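Local coordinates for ParA (Salmonella enterica subsp. enterica serovar Newport str. SL317, PDB 3EZF), which probably drives the partition of plasmid DNA as a P-loop ATPase and, with ADP, regulates transcription through a winged helix-turn-helix domain, at residues A[102-105]-A[106-110]; A[387-390]-A[391-395]; A[86-89]-A[90-93]; A[184-187]-A[188-191]. All blocks are in the same frame, centred on the assembly; numbering follows the deposited sequence.

Contact 1: A[102-105]-A[106-110]; sequences PKYR and DIHKS. With SO4 (sulfate ion), chain B.
D106 and K103 hold each other through two reciprocal bonds. The backbone N of K103 donates to D106 OD1 at 2.9 Å (N-H...O 151°), which accepts through the lone pair that faces away from OD2. In return D106 N reaches K103 O at 2.8 Å. The aspartate can face back along the chain because its CG lies beside its own backbone N. Y104 and R105 are the corner residues of a type I turn closed by the D106 N to K103 O bond. The turn sits in the loop between helix 89-98, in the helix-turn-helix family region, and strand 112-116 of the P-loop sheet. Past the corner, Y104 O accepts weakly from both I107 N (3.3 Å) and H108 N, consistent with a chain that curls back, bringing H108 over Y104. The two rings form an offset stack, centroids 4.2 Å apart and planes tilted by 28°, though their closest approach is doubtful in the model. I107 CG2 closes the other face of the H108 ring, while I107 CD1 packs on P102 CB at 3.8 Å. Helix 378-400 takes the polar ends: E396 bonds both H108 NE2 and Y104 OH, and R399 bonds the tyrosine hydroxyl as well. The acid at NE2 might favour the charged form of the histidine. K103 NZ turns away to a salt bridge with D146. The other ring nitrogen of H108, ND1, lies near O4 of a sulfate, probably from the crystallisation liquor, and K109 N donates to O3 of that ion at 2.9 Å.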
loop_
_atom_site.group_PDB
_atom_site.type_symbol
_atom_site.label_atom_id
_atom_site.label_comp_id
_atom_site.label_asym_id
_atom_site.label_seq_id
_atom_site.Cartn_x
_atom_site.Cartn_y
_atom_site.Cartn_z
ATOM N N PRO A 102 29.853 18.158 -22.771
ATOM C CA PRO A 102 29.491 18.383 -21.366
ATOM C C PRO A 102 28.462 17.423 -20.773
ATOM O O PRO A 102 27.465 17.085 -21.419
ATOM C CB PRO A 102 29.009 19.837 -21.360
ATOM C CG PRO A 102 28.462 20.014 -22.741
ATOM C CD PRO A 102 29.513 19.334 -23.590
ATOM N N LYS A 103 28.728 16.983 -19.543
ATOM C CA LYS A 103 27.832 16.082 -18.799
ATOM C C LYS A 103 26.817 16.930 -18.042
ATOM O O LYS A 103 27.001 18.133 -17.870
ATOM C CB LYS A 103 28.606 15.259 -17.765
ATOM C CG LYS A 103 29.593 14.285 -18.330
ATOM C CD LYS A 103 30.666 13.946 -17.300
ATOM C CE LYS A 103 31.761 13.042 -17.881
ATOM N NZ LYS A 103 31.267 11.700 -18.306
ATOM N N TYR A 104 25.762 16.291 -17.558
ATOM C CA TYR A 104 24.733 17.005 -16.823
ATOM C C TYR A 104 25.295 17.736 -15.602
ATOM O O TYR A 104 24.809 18.805 -15.218
ATOM C CB TYR A 104 23.629 16.040 -16.402
ATOM C CG TYR A 104 22.432 16.759 -15.846
ATOM C CD1 TYR A 104 22.374 17.110 -14.495
ATOM C CD2 TYR A 104 21.367 17.126 -16.675
ATOM C CE1 TYR A 104 21.293 17.812 -13.982
ATOM C CE2 TYR A 104 20.281 17.829 -16.173
ATOM C CZ TYR A 104 20.246 18.169 -14.824
ATOM O OH TYR A 104 19.180 18.884 -14.318
ATOM N N ARG A 105 26.332 17.167 -15.006
ATOM C CA ARG A 105 26.954 17.774 -13.834
ATOM C C ARG A 105 27.838 18.980 -14.204
ATOM O O ARG A 105 28.484 19.570 -13.347
ATOM C CB ARG A 105 27.805 16.732 -13.104
ATOM C CG ARG A 105 29.108 16.463 -13.791
ATOM C CD ARG A 105 29.794 15.246 -13.240
ATOM N NE ARG A 105 29.108 14.017 -13.625
ATOM C CZ ARG A 105 29.619 12.806 -13.443
ATOM N NH1 ARG A 105 30.811 12.690 -12.885
ATOM N NH2 ARG A 105 28.948 11.720 -13.810
ATOM N N ASP A 106 27.880 19.337 -15.481
ATOM C CA ASP A 106 28.693 20.470 -15.915
ATOM C C ASP A 106 27.822 21.697 -16.208
ATOM O O ASP A 106 28.323 22.809 -16.377
ATOM C CB ASP A 106 29.496 20.092 -17.167
ATOM C CG ASP A 106 30.571 19.055 -16.886
ATOM O OD1 ASP A 106 30.573 17.995 -17.542
ATOM O OD2 ASP A 106 31.424 19.299 -16.009
ATOM N N ILE A 107 26.513 21.491 -16.260
ATOM C CA ILE A 107 25.587 22.572 -16.547
ATOM C C ILE A 107 24.884 23.042 -15.294
ATOM O O ILE A 107 24.754 24.246 -15.057
ATOM C CB ILE A 107 24.502 22.116 -17.550
ATOM C CG1 ILE A 107 25.091 22.010 -18.947
ATOM C CG2 ILE A 107 23.320 23.072 -17.516
ATOM C CD1 ILE A 107 26.301 21.142 -19.011
ATOM N N HIS A 108 24.440 22.083 -14.487
ATOM C CA HIS A 108 23.687 22.392 -13.279
ATOM C C HIS A 108 24.418 22.275 -11.949
ATOM O O HIS A 108 25.207 21.350 -11.748
ATOM C CB HIS A 108 22.460 21.493 -13.238
ATOM C CG HIS A 108 21.623 21.561 -14.475
ATOM N ND1 HIS A 108 20.714 22.574 -14.712
ATOM C CD2 HIS A 108 21.559 20.743 -15.547
ATOM C CE1 HIS A 108 20.126 22.367 -15.876
ATOM N NE2 HIS A 108 20.619 21.263 -16.403
ATOM N N LYS A 109 24.154 23.218 -11.041
ATOM C CA LYS A 109 24.755 23.146 -9.715
ATOM C C LYS A 109 24.175 21.866 -9.132
ATOM O O LYS A 109 23.224 21.304 -9.696
ATOM C CB LYS A 109 24.385 24.354 -8.853
ATOM C CG LYS A 109 25.294 25.548 -9.086
ATOM C CD LYS A 109 25.022 26.648 -8.083
ATOM C CE LYS A 109 25.827 27.901 -8.411
ATOM N NZ LYS A 109 25.501 29.009 -7.465
ATOM N N SER A 110 24.672 21.406 -7.970
ATOM C CA SER A 110 24.212 20.079 -7.581
ATOM C C SER A 110 23.122 19.925 -6.502
ATOM O O SER A 110 22.999 20.680 -5.547
ATOM C CB SER A 110 25.418 19.226 -7.248
ATOM O OG SER A 110 25.656 18.263 -8.260
HETATM S S SO4 B . 21.717 25.686 -13.065
HETATM O O1 SO4 B . 22.644 26.828 -13.176
HETATM O O2 SO4 B . 20.324 26.170 -13.101
HETATM O O3 SO4 B . 21.959 24.974 -11.798
HETATM O O4 SO4 B . 21.941 24.773 -14.197
#

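Contact 2: A[387-390]-A[391-395]; sequences FTKA and VFDRI. With SO4 (sulfate ion), chain E.
F392 N donates to T388 O at 2.8 Å with an N-H...O angle of 173°, one of four successive i to i+4 bonds that identify 387-394 as regular alpha helix. V391 N to F387 O and D393 N to K389 O are both 2.9 Å; R394 N to A390 O is longer, 3.2 Å. One turn apart on the same flank, K389 and D393 make a long salt bridge, NZ to OD2 3.9 Å. The lysine starts with CG anti to its backbone N and then bends at chi2 (80°), which brings its methylene groups obliquely across D393 OD2, K389 CG at 3.2 Å. K389 NZ donates to O4 of a sulfate, probably from the crystallisation liquor, at 3.0 Å; its pairs with D393 and D141 are long, the latter weak. R394 leaves on another side and forms its salt bridge with D343. Apolar contact within the segment is concentrated on F387: V391 CG2 stands over one face of its ring, 3.7 Å from the centroid and 19° off the normal, a CH-pi contact. That ring meets F316 of strand 312-317 edge-to-face. T388 packs on A135 and L136 of helix 129-138, while F392 stacks with H145 and touches L136 and F250, which fits this part of helix 378-400 against helix 129-138 and strands 250-254 and 312-317.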
loop_
_atom_site.group_PDB
_atom_site.type_symbol
_atom_site.label_atom_id
_atom_site.label_comp_id
_atom_site.label_asym_id
_atom_site.label_seq_id
_atom_site.Cartn_x
_atom_site.Cartn_y
_atom_site.Cartn_z
ATOM N N PHE A 387 8.198 8.848 -22.562
ATOM C CA PHE A 387 7.692 9.400 -21.315
ATOM C C PHE A 387 8.861 9.947 -20.504
ATOM O O PHE A 387 8.803 11.064 -19.986
ATOM C CB PHE A 387 6.991 8.333 -20.495
ATOM C CG PHE A 387 6.695 8.770 -19.096
ATOM C CD1 PHE A 387 5.701 9.709 -18.847
ATOM C CD2 PHE A 387 7.458 8.297 -18.030
ATOM C CE1 PHE A 387 5.466 10.171 -17.559
ATOM C CE2 PHE A 387 7.233 8.752 -16.736
ATOM C CZ PHE A 387 6.238 9.691 -16.499
ATOM N N THR A 388 9.911 9.135 -20.387
ATOM C CA THR A 388 11.113 9.529 -19.673
ATOM C C THR A 388 11.631 10.837 -20.278
ATOM O O THR A 388 11.762 11.849 -19.584
ATOM C CB THR A 388 12.193 8.445 -19.800
ATOM O OG1 THR A 388 11.662 7.199 -19.339
ATOM C CG2 THR A 388 13.408 8.797 -18.966
ATOM N N LYS A 389 11.914 10.807 -21.578
ATOM C CA LYS A 389 12.400 11.983 -22.285
ATOM C C LYS A 389 11.523 13.184 -21.925
ATOM O O LYS A 389 12.025 14.287 -21.693
ATOM C CB LYS A 389 12.353 11.738 -23.796
ATOM C CG LYS A 389 12.826 12.916 -24.655
ATOM C CD LYS A 389 14.350 12.985 -24.727
ATOM C CE LYS A 389 14.823 14.273 -25.378
ATOM N NZ LYS A 389 14.267 14.456 -26.747
ATOM N N ALA A 390 10.211 12.953 -21.874
ATOM C CA ALA A 390 9.231 13.990 -21.546
ATOM C C ALA A 390 9.481 14.590 -20.160
ATOM O O ALA A 390 9.526 15.809 -19.980
ATOM C CB ALA A 390 7.834 13.404 -21.614
ATOM N N VAL A 391 9.644 13.717 -19.179
ATOM C CA VAL A 391 9.902 14.146 -17.816
ATOM C C VAL A 391 11.242 14.875 -17.774
ATOM O O VAL A 391 11.353 15.941 -17.174
ATOM C CB VAL A 391 9.949 12.925 -16.868
ATOM C CG1 VAL A 391 9.990 13.377 -15.436
ATOM C CG2 VAL A 391 8.739 12.041 -17.106
ATOM N N PHE A 392 12.256 14.304 -18.423
ATOM C CA PHE A 392 13.575 14.914 -18.429
ATOM C C PHE A 392 13.592 16.330 -19.010
ATOM O O PHE A 392 14.249 17.223 -18.471
ATOM C CB PHE A 392 14.562 14.037 -19.193
ATOM C CG PHE A 392 15.969 14.561 -19.154
ATOM C CD1 PHE A 392 16.387 15.555 -20.044
ATOM C CD2 PHE A 392 16.854 14.121 -18.172
ATOM C CE1 PHE A 392 17.660 16.109 -19.953
ATOM C CE2 PHE A 392 18.131 14.669 -18.071
ATOM C CZ PHE A 392 18.534 15.668 -18.968
ATOM N N ASP A 393 12.867 16.545 -20.105
ATOM C CA ASP A 393 12.836 17.862 -20.728
ATOM C C ASP A 393 12.093 18.893 -19.880
ATOM O O ASP A 393 12.468 20.068 -19.865
ATOM C CB ASP A 393 12.237 17.761 -22.134
ATOM C CG ASP A 393 13.085 16.907 -23.053
ATOM O OD1 ASP A 393 14.274 17.252 -23.252
ATOM O OD2 ASP A 393 12.569 15.889 -23.564
ATOM N N ARG A 394 11.050 18.461 -19.170
ATOM C CA ARG A 394 10.297 19.372 -18.303
ATOM C C ARG A 394 11.233 19.952 -17.260
ATOM O O ARG A 394 11.242 21.167 -17.028
ATOM C CB ARG A 394 9.179 18.644 -17.577
ATOM C CG ARG A 394 7.838 18.733 -18.236
ATOM C CD ARG A 394 7.353 20.172 -18.356
ATOM N NE ARG A 394 5.954 20.220 -18.774
ATOM C CZ ARG A 394 5.447 19.526 -19.794
ATOM N NH1 ARG A 394 6.216 18.717 -20.525
ATOM N NH2 ARG A 394 4.159 19.628 -20.076
ATOM N N ILE A 395 12.006 19.070 -16.623
ATOM C CA ILE A 395 12.961 19.491 -15.610
ATOM C C ILE A 395 13.859 20.565 -16.189
ATOM O O ILE A 395 13.949 21.652 -15.624
ATOM C CB ILE A 395 13.858 18.325 -15.117
ATOM C CG1 ILE A 395 13.120 17.484 -14.084
ATOM C CG2 ILE A 395 15.123 18.865 -14.464
ATOM C CD1 ILE A 395 11.980 16.724 -14.640
HETATM S S SO4 E . 16.840 17.195 -26.841
HETATM O O1 SO4 E . 18.147 17.829 -27.100
HETATM O O2 SO4 E . 15.761 18.122 -27.225
HETATM O O3 SO4 E . 16.723 16.879 -25.406
HETATM O O4 SO4 E . 16.732 15.950 -27.628
#

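Contact 3: A[86-89]-A[90-93]; sequences ALTI and QNVI
At T88 the backbone is still extended, and at I89, where helix 89-98 begins, it has turned helical. The first helical bonds follow at once, V92 N to T88 O at 3.0 Å with an N-H...O angle of 171°, then I93 N to I89 O at 3.1 Å. Two N-H groups of the first turn are met by the threonine side chain. The chi1 of 64° turns OG1 of T88 toward these groups, and it accepts from N91 N at 3.2 Å and weakly from Q90 N. N91 answers in the reverse direction: its OD1 takes T88 N at 3.1 Å, the donor lying above the amide plane and away from either lone pair. The same OD1 also accepts from N75 N, and ND2 has a weak bond to Y72 OH, so the amide is held from both ends. N91 CB also touches L87 CB at 3.5 Å. I89 and I93, one turn apart, meet through I89 CG2 and I93 CD1 at 3.7 Å, while V92 and L87 both reach V49 of helix 46-50. The reciprocal T88-N91 bonds form a capping box. It starts a helix after the short, weakly bonded strand 87-88, which pairs antiparallel with strand 43-44 within the winged helix-turn-helix region.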
loop_
_atom_site.group_PDB
_atom_site.type_symbol
_atom_site.label_atom_id
_atom_site.label_comp_id
_atom_site.label_asym_id
_atom_site.label_seq_id
_atom_site.Cartn_x
_atom_site.Cartn_y
_atom_site.Cartn_z
ATOM N N ALA A 86 30.777 -4.505 -28.537
ATOM C CA ALA A 86 29.548 -4.247 -27.816
ATOM C C ALA A 86 29.888 -3.310 -26.695
ATOM O O ALA A 86 30.184 -3.756 -25.596
ATOM C CB ALA A 86 28.997 -5.539 -27.263
ATOM N N LEU A 87 29.847 -2.011 -26.976
ATOM C CA LEU A 87 30.185 -0.998 -25.985
ATOM C C LEU A 87 29.113 -0.949 -24.912
ATOM O O LEU A 87 27.932 -1.138 -25.200
ATOM C CB LEU A 87 30.306 0.392 -26.635
ATOM C CG LEU A 87 30.832 0.599 -28.055
ATOM C CD1 LEU A 87 31.085 2.085 -28.230
ATOM C CD2 LEU A 87 32.110 -0.185 -28.301
ATOM N N THR A 88 29.540 -0.690 -23.679
ATOM C CA THR A 88 28.630 -0.600 -22.538
ATOM C C THR A 88 28.205 0.839 -22.295
ATOM O O THR A 88 28.767 1.768 -22.860
ATOM C CB THR A 88 29.305 -1.047 -21.262
ATOM O OG1 THR A 88 30.390 -0.150 -20.969
ATOM C CG2 THR A 88 29.819 -2.465 -21.413
ATOM N N ILE A 89 27.220 1.012 -21.423
ATOM C CA ILE A 89 26.728 2.336 -21.084
ATOM C C ILE A 89 27.908 3.233 -20.721
ATOM O O ILE A 89 27.870 4.436 -20.976
ATOM C CB ILE A 89 25.752 2.300 -19.864
ATOM C CG1 ILE A 89 24.502 1.473 -20.192
ATOM C CG2 ILE A 89 25.364 3.724 -19.465
ATOM C CD1 ILE A 89 23.644 2.073 -21.257
ATOM N N GLN A 90 28.956 2.656 -20.131
ATOM C CA GLN A 90 30.126 3.453 -19.738
ATOM C C GLN A 90 30.999 3.779 -20.918
ATOM O O GLN A 90 31.530 4.883 -21.010
ATOM C CB GLN A 90 30.983 2.744 -18.681
ATOM C CG GLN A 90 30.906 3.363 -17.278
ATOM C CD GLN A 90 31.278 4.835 -17.237
ATOM O OE1 GLN A 90 30.662 5.615 -16.514
ATOM N NE2 GLN A 90 32.287 5.216 -17.993
ATOM N N ASN A 91 31.170 2.804 -21.803
ATOM C CA ASN A 91 31.959 3.000 -23.017
ATOM C C ASN A 91 31.378 4.194 -23.795
ATOM O O ASN A 91 32.112 5.116 -24.178
ATOM C CB ASN A 91 31.917 1.734 -23.878
ATOM C CG ASN A 91 32.581 0.546 -23.203
ATOM O OD1 ASN A 91 32.591 -0.572 -23.735
ATOM N ND2 ASN A 91 33.140 0.779 -22.027
ATOM N N VAL A 92 30.059 4.164 -24.008
ATOM C CA VAL A 92 29.342 5.225 -24.698
ATOM C C VAL A 92 29.541 6.570 -23.988
ATOM O O VAL A 92 29.794 7.595 -24.636
ATOM C CB VAL A 92 27.826 4.925 -24.765
ATOM C CG1 VAL A 92 27.072 6.102 -25.417
ATOM C CG2 VAL A 92 27.595 3.647 -25.553
ATOM N N ILE A 93 29.404 6.571 -22.664
ATOM C CA ILE A 93 29.590 7.787 -21.883
ATOM C C ILE A 93 31.018 8.277 -22.011
ATOM O O ILE A 93 31.269 9.477 -22.068
ATOM C CB ILE A 93 29.297 7.543 -20.405
ATOM C CG1 ILE A 93 27.804 7.268 -20.235
ATOM C CG2 ILE A 93 29.767 8.733 -19.567
ATOM C CD1 ILE A 93 27.422 6.788 -18.863
#

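Contact 4: A[184-187]-A[188-191]; sequences NLDA and ETLR. Unlike the reference sequence in segment 184-187: N184 (reference Asp).
E188, in the first turn of the helix, folds back toward D186: a bend at chi2 (63°) brings OE1 to within 2.5 Å of D186 OD1, with the carboxylate planes 26° apart. T189 comes next and is gripped twice by the same aspartate. Its N donates to D186 OD1 at 2.9 Å (N-H...O 156°), approaching from above the carboxylate plane, and its hydroxyl donates to OD2; that second bond is modelled very short, so its exact length is doubtful. On its other branch T189 CG2 packs against L185 CD1 at 3.8 Å. L190 N reaches D186 O at 3.2 Å, the first i to i+4 bond of the helix. The L190 side chain also lies beside L185, with L190 CD2 4.3 Å from L185 CD1, and touches R243 and V244. R191 N then bonds to A187 O at 3.1 Å; its side chain runs extended to CD, bends at chi3 with the edge of the guanidinium near A187 O, and makes a weak, long ion pair with D247. The close approach of D186 and E188 at the surface is doubtful in its exact geometry and could mean a shared proton. D186 is the N-cap of helix 187-194, its side chain meeting an N-H at the positive helix end.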
loop_
_atom_site.group_PDB
_atom_site.type_symbol
_atom_site.label_atom_id
_atom_site.label_comp_id
_atom_site.label_asym_id
_atom_site.label_seq_id
_atom_site.Cartn_x
_atom_site.Cartn_y
_atom_site.Cartn_z
ATOM N N ASN A 184 22.850 11.466 12.523
ATOM C CA ASN A 184 23.776 12.536 12.163
ATOM C C ASN A 184 25.071 11.986 11.518
ATOM O O ASN A 184 26.175 12.305 11.961
ATOM C CB ASN A 184 24.124 13.335 13.416
ATOM C CG ASN A 184 24.589 14.735 13.105
ATOM O OD1 ASN A 184 25.029 15.022 11.998
ATOM N ND2 ASN A 184 24.503 15.618 14.089
ATOM N N LEU A 185 24.922 11.153 10.486
ATOM C CA LEU A 185 26.061 10.565 9.780
ATOM C C LEU A 185 26.827 11.602 8.982
ATOM O O LEU A 185 26.375 12.739 8.821
ATOM C CB LEU A 185 25.595 9.471 8.832
ATOM C CG LEU A 185 24.748 8.369 9.459
ATOM C CD1 LEU A 185 24.566 7.246 8.429
ATOM C CD2 LEU A 185 25.423 7.853 10.719
ATOM N N ASP A 186 27.978 11.185 8.465
ATOM C CA ASP A 186 28.867 12.049 7.686
ATOM C C ASP A 186 28.834 11.661 6.215
ATOM O O ASP A 186 28.413 10.560 5.861
ATOM C CB ASP A 186 30.294 11.913 8.218
ATOM C CG ASP A 186 30.745 10.454 8.282
ATOM O OD1 ASP A 186 31.423 9.981 7.344
ATOM O OD2 ASP A 186 30.400 9.767 9.267
ATOM N N ALA A 187 29.302 12.562 5.361
ATOM C CA ALA A 187 29.302 12.309 3.926
ATOM C C ALA A 187 29.843 10.934 3.531
ATOM O O ALA A 187 29.247 10.224 2.724
ATOM C CB ALA A 187 30.082 13.400 3.220
ATOM N N GLU A 188 30.968 10.557 4.114
ATOM C CA GLU A 188 31.607 9.285 3.804
ATOM C C GLU A 188 30.751 8.090 4.193
ATOM O O GLU A 188 30.572 7.164 3.406
ATOM C CB GLU A 188 32.954 9.199 4.519
ATOM C CG GLU A 188 33.767 10.497 4.474
ATOM C CD GLU A 188 33.072 11.668 5.188
ATOM O OE1 GLU A 188 32.971 11.655 6.442
ATOM O OE2 GLU A 188 32.617 12.599 4.482
ATOM N N THR A 189 30.226 8.109 5.413
ATOM C CA THR A 189 29.400 7.009 5.890
ATOM C C THR A 189 28.230 6.759 4.941
ATOM O O THR A 189 27.972 5.617 4.563
ATOM C CB THR A 189 28.845 7.280 7.326
ATOM O OG1 THR A 189 29.927 7.562 8.227
ATOM C CG2 THR A 189 28.077 6.058 7.838
ATOM N N LEU A 190 27.522 7.816 4.553
ATOM C CA LEU A 190 26.386 7.652 3.649
ATOM C C LEU A 190 26.850 7.032 2.336
ATOM O O LEU A 190 26.201 6.154 1.771
ATOM C CB LEU A 190 25.738 9.002 3.379
ATOM C CG LEU A 190 25.042 9.584 4.602
ATOM C CD1 LEU A 190 25.063 11.093 4.532
ATOM C CD2 LEU A 190 23.626 9.036 4.683
ATOM N N ARG A 191 28.008 7.493 1.886
ATOM C CA ARG A 191 28.639 7.054 0.648
ATOM C C ARG A 191 29.012 5.570 0.569
ATOM O O ARG A 191 28.477 4.830 -0.253
ATOM C CB ARG A 191 29.891 7.911 0.426
ATOM C CG ARG A 191 30.542 7.790 -0.931
ATOM C CD ARG A 191 31.739 8.726 -1.024
ATOM N NE ARG A 191 31.466 10.009 -0.375
ATOM C CZ ARG A 191 31.872 11.191 -0.833
ATOM N NH1 ARG A 191 32.571 11.270 -1.958
ATOM N NH2 ARG A 191 31.589 12.297 -0.161
#

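How the contacts relate
Contact 3 is largely buried and contact 2 partly so, whereas contacts 1 and 4 lie at the surface. Contacts 3 and 4 both begin helices, but the cap is a neutral threonine-asparagine box in 86-93 and a carboxylate beside a second acid in 184-191. Contact 1 joins its neighbours: Y104 CD2 packs on F392 CZ of contact 2 at 3.9 Å, and K103 NZ lies 3.6 Å from I93 CG2 of contact 3. Contacts 2 and 3 do not touch, their nearest atoms being about 12 Å apart. Contacts 2 and 4 lie on opposite sides of the chain's centre, about 31 Å between centres.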